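Lipase (Acinetobacter baumannii, PDB 4OPM) probably hydrolyses ester bonds of lipids as a putative triacylglycerol lipase of the alpha/beta hydrolase fold. Local coordinates at residues F141-S145 and G273-I277. Numbering follows the deposited sequence.
Sequences FLVDS and GHMPI
Alpha/beta hydrolases commonly hang the triad histidine on a loop beside the carboxy ends of the central strands, and this buried contact follows that plan. Phe141 to Val143 run extended; Val143 (t rotamer) points at the second segment and sets CG1 3.7 Å from Pro276 CD and 4.1 Å from Ile277 CG2. The strand stops at Val143, and Asp144, the first loop residue, takes a left-handed backbone conformation (phi/psi 46°/49°). The m rotamer of Asp144 brings OD1 within 3.1 Å of Pro276 CD, while OD2 accepts a hydrogen bond from Gly242 N; Asp144 CB lies 3.6 Å from His274 ND1, and Asp144 O 3.4 Å from His274 CE1. CA atoms pair Val143 with Pro276 (7.4 Å) and Asp144 with His274 (6.0 Å), without hydrogen bonds across. His274 (chi1 t) hydrogen-bonds through NE2 to Ser120 OG and through ND1 to Asp245 OD2, consistent with a Ser-His-Asp triad. Met275, a selenomethionine, occupies the N-cap position before the helix that begins at Pro276. Strand 137-143 lies between parallel strands 114-119 and 237-242, with helix 276-279 against its end.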
ATOM      1  N   PHE A 141       3.043  -7.272   6.994  1.00 16.13           N
ATOM      2  CA  PHE A 141       1.589  -7.270   7.047  1.00 14.60           C
ATOM      3  C   PHE A 141       1.116  -7.082   5.620  1.00 18.98           C
ATOM      4  O   PHE A 141       1.383  -6.048   5.009  1.00 19.49           O
ATOM      5  CB  PHE A 141       1.035  -6.203   8.006  1.00 15.33           C
ATOM      6  CG  PHE A 141      -0.476  -6.088   8.083  1.00 15.70           C
ATOM      7  CD1 PHE A 141      -1.293  -7.200   7.879  1.00 17.43           C
ATOM      8  CD2 PHE A 141      -1.080  -4.876   8.412  1.00 18.40           C
ATOM      9  CE1 PHE A 141      -2.687  -7.091   7.967  1.00 18.39           C
ATOM     10  CE2 PHE A 141      -2.468  -4.773   8.526  1.00 19.96           C
ATOM     11  CZ  PHE A 141      -3.264  -5.879   8.308  1.00 17.87           C
ATOM     12  N   LEU A 142       0.508  -8.124   5.058  1.00 15.17           N
ATOM     13  CA  LEU A 142       0.069  -8.111   3.673  1.00 14.86           C
ATOM     14  C   LEU A 142      -1.434  -7.950   3.597  1.00 17.23           C
ATOM     15  O   LEU A 142      -2.177  -8.821   4.037  1.00 17.02           O
ATOM     16  CB  LEU A 142       0.514  -9.396   2.958  1.00 15.01           C
ATOM     17  CG  LEU A 142       2.038  -9.677   2.938  1.00 19.64           C
ATOM     18  CD1 LEU A 142       2.346 -11.062   2.355  1.00 18.85           C
ATOM     19  CD2 LEU A 142       2.801  -8.583   2.167  1.00 21.14           C
ATOM     20  N   VAL A 143      -1.873  -6.838   3.015  1.00 13.33           N
ATOM     21  CA  VAL A 143      -3.295  -6.543   2.866  1.00 13.70           C
ATOM     22  C   VAL A 143      -3.649  -6.650   1.381  1.00 16.53           C
ATOM     23  O   VAL A 143      -3.288  -5.759   0.614  1.00 17.87           O
ATOM     24  CB  VAL A 143      -3.681  -5.151   3.454  1.00 16.39           C
ATOM     25  CG1 VAL A 143      -5.200  -4.945   3.394  1.00 14.83           C
ATOM     26  CG2 VAL A 143      -3.158  -4.971   4.889  1.00 16.41           C
ATOM     27  N   ASP A 144      -4.352  -7.729   0.978  1.00 14.60           N
ATOM     28  CA  ASP A 144      -4.746  -7.981  -0.430  1.00 13.83           C
ATOM     29  C   ASP A 144      -3.536  -7.729  -1.359  1.00 18.17           C
ATOM     30  O   ASP A 144      -3.616  -6.954  -2.318  1.00 17.31           O
ATOM     31  CB  ASP A 144      -5.952  -7.108  -0.816  1.00 14.30           C
ATOM     32  CG  ASP A 144      -7.160  -7.386   0.068  1.00 15.57           C
ATOM     33  OD1 ASP A 144      -7.117  -7.020   1.259  1.00 16.59           O
ATOM     34  OD2 ASP A 144      -8.115  -8.048  -0.415  1.00 16.89           O
ATOM     35  N   SER A 145      -2.392  -8.313  -0.988  1.00 15.90           N
ATOM     36  CA  SER A 145      -1.117  -8.110  -1.649  1.00 15.19           C
ATOM     37  C   SER A 145      -1.060  -8.693  -3.051  1.00 19.43           C
ATOM     38  O   SER A 145      -1.606  -9.770  -3.314  1.00 19.14           O
ATOM     39  CB  SER A 145      -0.003  -8.756  -0.824  1.00 16.39           C
ATOM     40  OG  SER A 145       1.268  -8.576  -1.430  1.00 20.47           O
ATOM     41  N   GLY A 273     -13.920  -5.594   0.063  1.00 14.04           N
ATOM     42  CA  GLY A 273     -13.262  -5.804  -1.219  1.00 14.61           C
ATOM     43  C   GLY A 273     -11.749  -5.726  -1.125  1.00 17.06           C
ATOM     44  O   GLY A 273     -11.146  -6.126  -0.122  1.00 16.77           O
ATOM     45  N   HIS A 274     -11.137  -5.173  -2.163  1.00 13.70           N
ATOM     46  CA  HIS A 274      -9.673  -5.087  -2.288  1.00 13.60           C
ATOM     47  C   HIS A 274      -9.008  -4.059  -1.353  1.00 15.52           C
ATOM     48  O   HIS A 274      -7.779  -4.110  -1.214  1.00 16.38           O
ATOM     49  CB  HIS A 274      -9.335  -4.733  -3.757  1.00 13.79           C
ATOM     50  CG  HIS A 274      -7.883  -4.724  -4.088  1.00 17.05           C
ATOM     51  ND1 HIS A 274      -7.100  -5.870  -3.972  1.00 18.32           N
ATOM     52  CD2 HIS A 274      -7.112  -3.713  -4.546  1.00 18.95           C
ATOM     53  CE1 HIS A 274      -5.886  -5.509  -4.350  1.00 17.96           C
ATOM     54  NE2 HIS A 274      -5.848  -4.226  -4.710  1.00 18.58           N
HETATM   55  N   MSE A 275      -9.784  -3.153  -0.696  1.00 12.65           N
HETATM   56  CA  MSE A 275      -9.174  -2.103   0.132  0.80 12.36           C
HETATM   57  C   MSE A 275      -9.677  -2.112   1.604  1.00 16.07           C
HETATM   58  O   MSE A 275     -10.264  -1.123   2.078  1.00 15.63           O
HETATM   59  CB  MSE A 275      -9.422  -0.732  -0.535  0.80 14.51           C
HETATM   60  CG  MSE A 275      -8.445   0.315  -0.123  0.80 20.01           C
HETATM   61 SE   MSE A 275      -8.147   1.494  -1.632  0.60 27.19          SE
HETATM   62  CE  MSE A 275      -6.591   2.344  -0.914  0.80 24.36           C
ATOM     63  N   PRO A 276      -9.352  -3.170   2.404  1.00 13.73           N
ATOM     64  CA  PRO A 276      -9.775  -3.170   3.825  1.00 14.68           C
ATOM     65  C   PRO A 276      -9.289  -1.964   4.642  1.00 15.98           C
ATOM     66  O   PRO A 276      -9.963  -1.577   5.592  1.00 15.84           O
ATOM     67  CB  PRO A 276      -9.128  -4.443   4.376  1.00 16.71           C
ATOM     68  CG  PRO A 276      -9.022  -5.355   3.200  1.00 19.94           C
ATOM     69  CD  PRO A 276      -8.648  -4.430   2.069  1.00 15.81           C
ATOM     70  N   ILE A 277      -8.126  -1.372   4.283  1.00 13.45           N
ATOM     71  CA  ILE A 277      -7.565  -0.223   5.010  1.00 12.93           C
ATOM     72  C   ILE A 277      -8.503   1.011   4.948  1.00 16.86           C
ATOM     73  O   ILE A 277      -8.435   1.867   5.840  1.00 15.54           O
ATOM     74  CB  ILE A 277      -6.130   0.108   4.580  1.00 15.91           C
ATOM     75  CG1 ILE A 277      -6.051   0.554   3.094  1.00 16.42           C
ATOM     76  CG2 ILE A 277      -5.211  -1.107   4.879  1.00 15.91           C
ATOM     77  CD1 ILE A 277      -4.668   1.131   2.655  1.00 17.37           C
TER